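Local coordinates for protein N-terminal acetyltransferase B complex subunit MDM20 (Candida albicans, PDB 5K04) that probably serves as the non-catalytic, helical auxiliary subunit of the NatB complex, which acetylates protein N termini and binds coenzyme A, at residues Asn300-Phe305 and Leu337-Asn342; Phe510-Ile515 and Asn529-Tyr534; Ala540-Asp545 and Lys577-Ser582. All coordinates share one frame; numbering follows the deposited sequence.

Interaction 1 (Asn300-Phe305 and Leu337-Asn342); sequences NYYQKF and LITVVN
A first torsion of 173° carries the ring of Tyr302 away from its backbone N and out across the gap between two helices, while Thr339, with chi1 -57°, keeps OG1 beside its own N and sends CG2 to the opposite side of the CA-CB bond from that N. The two side chains cross at about a right angle, Tyr302 OH ending 3.9 Å from Thr339 CG2. The helices belong to the all-helical array of a subunit whose family is placed in the TPR clan. Residues 300-305 and 337-342 meet sparsely, burying 104 Å² in all with no hydrogen bond directly between them, and the nearest CA atoms, those of Phe305 and Thr339, are 8.7 Å apart.

What spans the gap is the chain just beyond each segment. Tyr302 OH bonds to Asn343 OD1, and Asn306 joins the two helices by taking Thr339 OG1 on its OD1 and giving its ND2 to Tyr302 O. Tyrosine suits this place because its long flat ring packs edge-to-face with Phe324 yet ends in a polar group; threonine similarly pairs a methyl with a hydroxyl. Phe305, whose side chain lies about 10 Å from coenzyme A, sets its CB 3.7 Å above the plane of the Tyr301 ring, toward its rim. Asn342 ND2 stays 4.4 Å from Phe305 O and bonds to Asn306 O and Lys308 O, while its OD1 takes Tyr312 N.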
loop_
_atom_site.group_PDB
_atom_site.type_symbol
_atom_site.label_atom_id
_atom_site.label_comp_id
_atom_site.label_asym_id
_atom_site.label_seq_id
_atom_site.Cartn_x
_atom_site.Cartn_y
_atom_site.Cartn_z
ATOM N N ASN A 300 -2.683 6.679 38.879
ATOM C CA ASN A 300 -1.833 7.855 38.700
ATOM C C ASN A 300 -1.688 8.206 37.221
ATOM O O ASN A 300 -1.664 9.387 36.860
ATOM C CB ASN A 300 -0.470 7.624 39.364
ATOM C CG ASN A 300 0.596 8.666 38.949
ATOM O OD1 ASN A 300 0.647 9.767 39.505
ATOM N ND2 ASN A 300 1.468 8.299 37.983
ATOM N N TYR A 301 -1.595 7.199 36.349
ATOM C CA TYR A 301 -1.566 7.492 34.918
ATOM C C TYR A 301 -2.872 8.137 34.477
ATOM O O TYR A 301 -2.865 9.125 33.734
ATOM C CB TYR A 301 -1.295 6.229 34.094
ATOM C CG TYR A 301 -1.379 6.527 32.616
ATOM C CD1 TYR A 301 -0.272 7.004 31.917
ATOM C CD2 TYR A 301 -2.582 6.384 31.922
ATOM C CE1 TYR A 301 -0.363 7.311 30.559
ATOM C CE2 TYR A 301 -2.676 6.688 30.577
ATOM C CZ TYR A 301 -1.573 7.151 29.898
ATOM O OH TYR A 301 -1.687 7.447 28.559
ATOM N N TYR A 302 -4.001 7.597 34.946
ATOM C CA TYR A 302 -5.310 8.100 34.547
ATOM C C TYR A 302 -5.514 9.544 35.001
ATOM O O TYR A 302 -6.099 10.354 34.273
ATOM C CB TYR A 302 -6.412 7.196 35.113
ATOM C CG TYR A 302 -7.820 7.734 34.904
ATOM C CD1 TYR A 302 -8.532 7.435 33.756
ATOM C CD2 TYR A 302 -8.426 8.553 35.844
ATOM C CE1 TYR A 302 -9.812 7.924 33.547
ATOM C CE2 TYR A 302 -9.720 9.056 35.642
ATOM C CZ TYR A 302 -10.402 8.738 34.492
ATOM O OH TYR A 302 -11.665 9.219 34.275
ATOM N N GLN A 303 -5.053 9.880 36.210
ATOM C CA GLN A 303 -5.249 11.234 36.720
ATOM C C GLN A 303 -4.463 12.246 35.911
ATOM O O GLN A 303 -4.894 13.393 35.754
ATOM C CB GLN A 303 -4.840 11.320 38.195
ATOM C CG GLN A 303 -5.739 10.527 39.154
ATOM C CD GLN A 303 -7.203 10.961 39.110
ATOM O OE1 GLN A 303 -7.513 12.130 38.877
ATOM N NE2 GLN A 303 -8.110 10.009 39.332
ATOM N N LYS A 304 -3.310 11.837 35.395
ATOM C CA LYS A 304 -2.483 12.724 34.599
ATOM C C LYS A 304 -2.930 12.788 33.145
ATOM O O LYS A 304 -2.731 13.820 32.496
ATOM C CB LYS A 304 -1.024 12.278 34.685
ATOM C CG LYS A 304 -0.453 12.398 36.084
ATOM C CD LYS A 304 1.000 11.968 36.144
ATOM C CE LYS A 304 1.638 12.456 37.435
ATOM N NZ LYS A 304 1.504 13.942 37.571
ATOM N N PHE A 305 -3.548 11.720 32.618
ATOM C CA PHE A 305 -3.770 11.625 31.177
ATOM C C PHE A 305 -5.221 11.368 30.753
ATOM O O PHE A 305 -5.464 11.116 29.569
ATOM C CB PHE A 305 -2.830 10.562 30.602
ATOM C CG PHE A 305 -1.380 10.964 30.692
ATOM C CD1 PHE A 305 -0.815 11.791 29.730
ATOM C CD2 PHE A 305 -0.593 10.573 31.774
ATOM C CE1 PHE A 305 0.510 12.201 29.831
ATOM C CE2 PHE A 305 0.725 10.979 31.882
ATOM C CZ PHE A 305 1.275 11.800 30.906
ATOM N N LEU A 337 -14.608 16.753 27.823
ATOM C CA LEU A 337 -15.132 15.846 26.807
ATOM C C LEU A 337 -14.274 14.589 26.671
ATOM O O LEU A 337 -14.792 13.467 26.664
ATOM C CB LEU A 337 -15.230 16.604 25.478
ATOM C CG LEU A 337 -15.271 15.795 24.190
ATOM C CD1 LEU A 337 -16.421 14.792 24.193
ATOM C CD2 LEU A 337 -15.413 16.749 23.029
ATOM N N ILE A 338 -12.954 14.758 26.582
ATOM C CA ILE A 338 -12.065 13.612 26.377
ATOM C C ILE A 338 -12.020 12.698 27.611
ATOM O O ILE A 338 -11.935 11.471 27.481
ATOM C CB ILE A 338 -10.675 14.112 25.946
ATOM C CG1 ILE A 338 -10.763 14.622 24.491
ATOM C CG2 ILE A 338 -9.613 13.004 26.095
ATOM C CD1 ILE A 338 -9.561 15.395 24.007
ATOM N N THR A 339 -12.113 13.266 28.816
ATOM C CA THR A 339 -12.319 12.441 30.004
ATOM C C THR A 339 -13.531 11.536 29.826
ATOM O O THR A 339 -13.471 10.340 30.119
ATOM C CB THR A 339 -12.490 13.331 31.240
ATOM O OG1 THR A 339 -11.346 14.176 31.390
ATOM C CG2 THR A 339 -12.675 12.494 32.520
ATOM N N VAL A 340 -14.633 12.086 29.306
ATOM C CA VAL A 340 -15.838 11.287 29.104
ATOM C C VAL A 340 -15.616 10.237 28.018
ATOM O O VAL A 340 -16.067 9.093 28.139
ATOM C CB VAL A 340 -17.026 12.207 28.782
ATOM C CG1 VAL A 340 -18.290 11.385 28.493
ATOM C CG2 VAL A 340 -17.266 13.161 29.941
ATOM N N VAL A 341 -14.914 10.607 26.948
ATOM C CA VAL A 341 -14.647 9.664 25.867
ATOM C C VAL A 341 -13.884 8.454 26.401
ATOM O O VAL A 341 -14.237 7.301 26.124
ATOM C CB VAL A 341 -13.886 10.370 24.727
ATOM C CG1 VAL A 341 -13.204 9.369 23.804
ATOM C CG2 VAL A 341 -14.824 11.261 23.941
ATOM N N ASN A 342 -12.834 8.703 27.186
ATOM C CA ASN A 342 -12.052 7.603 27.741
ATOM C C ASN A 342 -12.899 6.749 28.677
ATOM O O ASN A 342 -12.905 5.516 28.574
ATOM C CB ASN A 342 -10.812 8.155 28.453
ATOM C CG ASN A 342 -9.694 8.554 27.468
ATOM O OD1 ASN A 342 -9.347 7.794 26.571
ATOM N ND2 ASN A 342 -9.151 9.758 27.637
#

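Interaction 2 (Phe510-Ile515 and Asn529-Tyr534); sequences FTVAKI and NYFIHY
Ile515 and Phe531 cross at about a right angle, the branched aliphatic chain lying over a face of the phenyl ring. Ile515 CG2 sits 3.9 Å from the ring centroid and 26° off the ring normal, a CH-pi contact displaced toward the CD2-CE2 rim, where it is 3.6 Å from Phe531 CD2. The second branch works alongside: Ile515 CD1 reaches Phe531 CZ at 3.7 Å, so the two arms of the isoleucine share one face. Tyr530 CD1 lies 3.6 Å above the centre of the opposite face, and the ring is held between them, with Tyr466 meeting it edge-to-face.

One turn earlier, Val512 divides its methyls between two rings. CG1 approaches Phe531 CD1 obliquely at 4.3 Å, and CG2 meets Tyr534 CE2 at the same distance. Beta-branched residues suit this surface, since each presents two separate carbon arms close to the backbone. The neighbouring helices 506-521 and 525-537 pack as a roughly antiparallel hairpin, the local axes 10.6 Å apart, and Leu578 of helix 571-584 also reaches Val512.

No hydrogen bond joins the two segments; this hairpin contact rests on dispersion, CH-pi attraction and the exclusion of water, which depend on close fit of shape.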
loop_
_atom_site.group_PDB
_atom_site.type_symbol
_atom_site.label_atom_id
_atom_site.label_comp_id
_atom_site.label_asym_id
_atom_site.label_seq_id
_atom_site.Cartn_x
_atom_site.Cartn_y
_atom_site.Cartn_z
ATOM N N PHE A 510 -7.346 -4.926 -10.176
ATOM C CA PHE A 510 -8.696 -4.380 -10.118
ATOM C C PHE A 510 -8.803 -3.089 -10.916
ATOM O O PHE A 510 -9.791 -2.869 -11.625
ATOM C CB PHE A 510 -9.119 -4.129 -8.672
ATOM C CG PHE A 510 -10.509 -3.633 -8.571
ATOM C CD1 PHE A 510 -11.559 -4.460 -8.914
ATOM C CD2 PHE A 510 -10.768 -2.340 -8.188
ATOM C CE1 PHE A 510 -12.842 -4.008 -8.860
ATOM C CE2 PHE A 510 -12.052 -1.879 -8.135
ATOM C CZ PHE A 510 -13.094 -2.709 -8.474
ATOM N N THR A 511 -7.789 -2.220 -10.798
ATOM C CA THR A 511 -7.756 -0.979 -11.566
ATOM C C THR A 511 -7.831 -1.257 -13.066
ATOM O O THR A 511 -8.593 -0.601 -13.784
ATOM C CB THR A 511 -6.488 -0.184 -11.201
ATOM O OG1 THR A 511 -6.556 0.248 -9.833
ATOM C CG2 THR A 511 -6.328 1.020 -12.086
ATOM N N VAL A 512 -7.070 -2.254 -13.551
ATOM C CA VAL A 512 -7.109 -2.617 -14.969
ATOM C C VAL A 512 -8.457 -3.235 -15.329
ATOM O O VAL A 512 -9.063 -2.876 -16.346
ATOM C CB VAL A 512 -5.939 -3.563 -15.323
ATOM C CG1 VAL A 512 -6.046 -4.073 -16.768
ATOM C CG2 VAL A 512 -4.572 -2.879 -15.112
ATOM N N ALA A 513 -8.960 -4.150 -14.485
ATOM C CA ALA A 513 -10.261 -4.775 -14.742
ATOM C C ALA A 513 -11.372 -3.735 -14.828
ATOM O O ALA A 513 -12.254 -3.823 -15.691
ATOM C CB ALA A 513 -10.582 -5.781 -13.639
ATOM N N LYS A 514 -11.326 -2.737 -13.939
ATOM C CA LYS A 514 -12.349 -1.700 -13.881
ATOM C C LYS A 514 -12.290 -0.784 -15.101
ATOM O O LYS A 514 -13.328 -0.378 -15.634
ATOM C CB LYS A 514 -12.171 -0.904 -12.591
ATOM C CG LYS A 514 -13.333 -0.026 -12.255
ATOM C CD LYS A 514 -14.450 -0.810 -11.577
ATOM C CE LYS A 514 -15.498 0.172 -11.059
ATOM N NZ LYS A 514 -16.600 -0.507 -10.352
ATOM N N ILE A 515 -11.084 -0.446 -15.552
ATOM C CA ILE A 515 -10.930 0.343 -16.771
ATOM C C ILE A 515 -11.510 -0.398 -17.966
ATOM O O ILE A 515 -12.207 0.189 -18.813
ATOM C CB ILE A 515 -9.446 0.679 -16.992
ATOM C CG1 ILE A 515 -8.997 1.743 -15.982
ATOM C CG2 ILE A 515 -9.198 1.089 -18.456
ATOM C CD1 ILE A 515 -7.487 1.815 -15.835
ATOM N N ASN A 529 -7.299 -0.475 -26.166
ATOM C CA ASN A 529 -6.146 -1.028 -26.878
ATOM C C ASN A 529 -4.863 -0.955 -26.055
ATOM O O ASN A 529 -3.960 -1.781 -26.233
ATOM C CB ASN A 529 -5.969 -0.283 -28.203
ATOM C CG ASN A 529 -4.824 -0.828 -29.045
ATOM O OD1 ASN A 529 -3.647 -0.558 -28.780
ATOM N ND2 ASN A 529 -5.169 -1.582 -30.087
ATOM N N TYR A 530 -4.744 0.041 -25.178
ATOM C CA TYR A 530 -3.558 0.136 -24.335
ATOM C C TYR A 530 -3.555 -0.951 -23.267
ATOM O O TYR A 530 -2.501 -1.518 -22.950
ATOM C CB TYR A 530 -3.484 1.524 -23.690
ATOM C CG TYR A 530 -2.359 1.679 -22.684
ATOM C CD1 TYR A 530 -2.532 1.326 -21.342
ATOM C CD2 TYR A 530 -1.129 2.183 -23.068
ATOM C CE1 TYR A 530 -1.504 1.465 -20.427
ATOM C CE2 TYR A 530 -0.099 2.335 -22.149
ATOM C CZ TYR A 530 -0.292 1.974 -20.838
ATOM O OH TYR A 530 0.733 2.110 -19.937
ATOM N N PHE A 531 -4.726 -1.255 -22.705
ATOM C CA PHE A 531 -4.807 -2.188 -21.591
ATOM C C PHE A 531 -4.892 -3.640 -22.037
ATOM O O PHE A 531 -4.402 -4.529 -21.326
ATOM C CB PHE A 531 -5.969 -1.782 -20.692
ATOM C CG PHE A 531 -5.689 -0.510 -19.950
ATOM C CD1 PHE A 531 -4.871 -0.518 -18.821
ATOM C CD2 PHE A 531 -6.173 0.709 -20.412
ATOM C CE1 PHE A 531 -4.580 0.666 -18.140
ATOM C CE2 PHE A 531 -5.889 1.898 -19.735
ATOM C CZ PHE A 531 -5.084 1.871 -18.599
ATOM N N ILE A 532 -5.455 -3.898 -23.218
ATOM C CA ILE A 532 -5.274 -5.206 -23.837
ATOM C C ILE A 532 -3.789 -5.486 -24.031
ATOM O O ILE A 532 -3.305 -6.593 -23.758
ATOM C CB ILE A 532 -6.041 -5.280 -25.171
ATOM C CG1 ILE A 532 -7.539 -5.113 -24.940
ATOM C CG2 ILE A 532 -5.758 -6.585 -25.875
ATOM C CD1 ILE A 532 -8.059 -5.940 -23.803
ATOM N N HIS A 533 -3.036 -4.475 -24.480
ATOM C CA HIS A 533 -1.605 -4.665 -24.687
ATOM C C HIS A 533 -0.866 -4.936 -23.374
ATOM O O HIS A 533 0.120 -5.678 -23.369
ATOM C CB HIS A 533 -1.008 -3.456 -25.395
ATOM C CG HIS A 533 0.449 -3.610 -25.683
ATOM N ND1 HIS A 533 0.929 -4.493 -26.629
ATOM C CD2 HIS A 533 1.536 -3.020 -25.132
ATOM C CE1 HIS A 533 2.248 -4.427 -26.660
ATOM N NE2 HIS A 533 2.641 -3.539 -25.764
ATOM N N TYR A 534 -1.328 -4.360 -22.258
ATOM C CA TYR A 534 -0.749 -4.693 -20.953
ATOM C C TYR A 534 -0.991 -6.160 -20.598
ATOM O O TYR A 534 -0.097 -6.837 -20.078
ATOM C CB TYR A 534 -1.335 -3.781 -19.868
ATOM C CG TYR A 534 -0.918 -4.170 -18.465
ATOM C CD1 TYR A 534 0.304 -3.755 -17.937
ATOM C CD2 TYR A 534 -1.730 -4.959 -17.667
ATOM C CE1 TYR A 534 0.705 -4.119 -16.656
ATOM C CE2 TYR A 534 -1.335 -5.323 -16.386
ATOM C CZ TYR A 534 -0.118 -4.905 -15.886
ATOM O OH TYR A 534 0.268 -5.264 -14.613
#

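Interaction 3 (Ala540-Asp545 and Lys577-Ser582); sequences ALIVSD and KLLVYS
Ile542 dominates this contact, with 72 Å² of its surface buried against residues 577-582, and the two leucines that receive it, Leu578 and Leu579, lie side by side on helix 571-584. The setting is helix-against-helix packing in an all-helical fold: the short helix 539-542, followed by a loop, is set against helix 571-584, with Ile542 and Leu578 the closest pair at 7.0 Å between CA atoms.

Each branch of Ile542 has its own task. CG2 faces the notch where the two leucines meet, 3.9 Å from Leu578 CB and equally far from Leu579 CD2. The longer arm runs beside Leu578, where Ile542 CD1 comes to 4.0 Å from Leu578 CD1. Toward Leu578 the isoleucine crosses at about a right angle; past Leu579 it slides in the opposite direction. With chi1 -63°, Leu579 brings its CG beside its own N, and its CD2 branch comes close enough to touch Val543 CG2 as well, at 4.0 Å. Leucine suits position 579 because its fork of methyls, one carbon further from the backbone, can reach across to beta-branched partners; Leu578 instead offers its CB close to the helix and its CD1 further out.

The same residues serve other helices. Leu535 of helix 525-537 touches both Ile542 and Leu578, while Leu579 packs on Phe597 and Ile600 of helix 591-601, which also covers Val543 through Val596. This makes the contact a meeting point of several helices, with only carbon atoms touching between its two segments.

A buried serine turns its hydroxyl back to the helix that carries it. Leu578 O accepts both Ser582 N, at 2.9 Å, and Ser582 OG, at 2.6 Å; the two donors arrive from opposite faces of the carbonyl plane, the hydroxyl standing 36° out of it.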
loop_
_atom_site.group_PDB
_atom_site.type_symbol
_atom_site.label_atom_id
_atom_site.label_comp_id
_atom_site.label_asym_id
_atom_site.label_seq_id
_atom_site.Cartn_x
_atom_site.Cartn_y
_atom_site.Cartn_z
ATOM N N ALA A 540 2.032 -13.706 -17.465
ATOM C CA ALA A 540 2.563 -14.476 -16.342
ATOM C C ALA A 540 2.093 -13.911 -15.009
ATOM O O ALA A 540 1.834 -14.670 -14.064
ATOM C CB ALA A 540 4.093 -14.515 -16.398
ATOM N N LEU A 541 1.973 -12.576 -14.916
ATOM C CA LEU A 541 1.470 -11.957 -13.688
ATOM C C LEU A 541 -0.035 -12.144 -13.544
ATOM O O LEU A 541 -0.522 -12.456 -12.452
ATOM C CB LEU A 541 1.820 -10.472 -13.670
ATOM C CG LEU A 541 3.318 -10.148 -13.693
ATOM C CD1 LEU A 541 3.574 -8.619 -13.705
ATOM C CD2 LEU A 541 4.034 -10.808 -12.534
ATOM N N ILE A 542 -0.782 -11.955 -14.642
ATOM C CA ILE A 542 -2.243 -12.062 -14.618
ATOM C C ILE A 542 -2.678 -13.413 -14.053
ATOM O O ILE A 542 -3.684 -13.516 -13.339
ATOM C CB ILE A 542 -2.799 -11.842 -16.038
ATOM C CG1 ILE A 542 -2.475 -10.430 -16.538
ATOM C CG2 ILE A 542 -4.289 -12.182 -16.121
ATOM C CD1 ILE A 542 -2.783 -9.349 -15.566
ATOM N N VAL A 543 -1.909 -14.462 -14.357
ATOM C CA VAL A 543 -2.214 -15.840 -13.973
ATOM C C VAL A 543 -1.620 -16.207 -12.619
ATOM O O VAL A 543 -1.954 -17.268 -12.063
ATOM C CB VAL A 543 -1.712 -16.746 -15.121
ATOM C CG1 VAL A 543 -1.817 -18.223 -14.791
ATOM C CG2 VAL A 543 -2.503 -16.440 -16.385
ATOM N N SER A 544 -0.765 -15.352 -12.058
ATOM C CA SER A 544 -0.138 -15.607 -10.773
ATOM C C SER A 544 -1.051 -15.161 -9.639
ATOM O O SER A 544 -2.167 -14.681 -9.842
ATOM C CB SER A 544 1.211 -14.896 -10.683
ATOM O OG SER A 544 2.091 -15.399 -11.666
ATOM N N ASP A 545 -0.570 -15.344 -8.419
ATOM C CA ASP A 545 -1.273 -14.877 -7.242
ATOM C C ASP A 545 -0.908 -13.428 -6.986
ATOM O O ASP A 545 0.264 -13.040 -7.083
ATOM C CB ASP A 545 -0.926 -15.748 -6.042
ATOM C CG ASP A 545 -1.542 -17.129 -6.150
ATOM O OD1 ASP A 545 -2.737 -17.210 -6.505
ATOM O OD2 ASP A 545 -0.825 -18.121 -5.909
ATOM N N LYS A 577 -11.934 -11.690 -14.983
ATOM C CA LYS A 577 -12.179 -10.617 -15.938
ATOM C C LYS A 577 -10.961 -10.408 -16.821
ATOM O O LYS A 577 -11.080 -10.285 -18.044
ATOM C CB LYS A 577 -12.538 -9.321 -15.207
ATOM C CG LYS A 577 -13.888 -9.355 -14.491
ATOM C CD LYS A 577 -15.035 -9.710 -15.428
ATOM C CE LYS A 577 -16.392 -9.500 -14.754
ATOM N NZ LYS A 577 -16.717 -8.053 -14.436
ATOM N N LEU A 578 -9.770 -10.386 -16.208
ATOM C CA LEU A 578 -8.547 -10.157 -16.971
ATOM C C LEU A 578 -8.250 -11.332 -17.893
ATOM O O LEU A 578 -7.795 -11.139 -19.025
ATOM C CB LEU A 578 -7.385 -9.891 -16.019
ATOM C CG LEU A 578 -7.619 -8.677 -15.115
ATOM C CD1 LEU A 578 -6.392 -8.398 -14.270
ATOM C CD2 LEU A 578 -7.988 -7.453 -15.936
ATOM N N LEU A 579 -8.529 -12.554 -17.438
ATOM C CA LEU A 579 -8.450 -13.706 -18.333
ATOM C C LEU A 579 -9.414 -13.556 -19.498
ATOM O O LEU A 579 -9.029 -13.739 -20.663
ATOM C CB LEU A 579 -8.733 -14.990 -17.566
ATOM C CG LEU A 579 -7.701 -15.264 -16.467
ATOM C CD1 LEU A 579 -8.025 -16.541 -15.711
ATOM C CD2 LEU A 579 -6.324 -15.360 -17.083
ATOM N N VAL A 580 -10.672 -13.201 -19.203
ATOM C CA VAL A 580 -11.666 -13.008 -20.262
ATOM C C VAL A 580 -11.100 -12.112 -21.354
ATOM O O VAL A 580 -11.069 -12.475 -22.535
ATOM C CB VAL A 580 -12.979 -12.426 -19.688
ATOM C CG1 VAL A 580 -13.896 -11.931 -20.826
ATOM C CG2 VAL A 580 -13.718 -13.455 -18.855
ATOM N N TYR A 581 -10.630 -10.928 -20.967
ATOM C CA TYR A 581 -10.133 -9.991 -21.967
ATOM C C TYR A 581 -8.881 -10.533 -22.646
ATOM O O TYR A 581 -8.685 -10.334 -23.848
ATOM C CB TYR A 581 -9.888 -8.621 -21.318
ATOM C CG TYR A 581 -11.183 -7.862 -21.084
ATOM C CD1 TYR A 581 -11.774 -7.124 -22.109
ATOM C CD2 TYR A 581 -11.817 -7.885 -19.853
ATOM C CE1 TYR A 581 -12.964 -6.426 -21.915
ATOM C CE2 TYR A 581 -13.005 -7.188 -19.648
ATOM C CZ TYR A 581 -13.582 -6.467 -20.690
ATOM O OH TYR A 581 -14.762 -5.784 -20.481
ATOM N N SER A 582 -8.040 -11.249 -21.898
ATOM C CA SER A 582 -6.846 -11.850 -22.482
ATOM C C SER A 582 -7.214 -12.885 -23.537
ATOM O O SER A 582 -6.538 -13.005 -24.567
ATOM C CB SER A 582 -5.995 -12.490 -21.385
ATOM O OG SER A 582 -5.638 -11.550 -20.384
#

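Overall arrangement
From the N terminus the three contacts follow one another in series, neither nesting nor crossing. Interaction 1 comes first, closing a loop of 31 residues between helices 295-305 and 337-346. Interaction 2 then joins helices 506-521 and 525-537, with 13 residues between its segments, and interaction 3 spans 31 residues between segments 540-545 and 577-582. Interaction 1 stands alone on the other side of the chain's centre, its own centre about 52 Å from that of interaction 2. Interactions 2 and 3, centres about 11 Å apart, form one body: Leu578 CD2 touches Ala513 CA at 3.7 Å, and Ile532 packs on Tyr581, fastening helix 571-584 to the preceding helical hairpin.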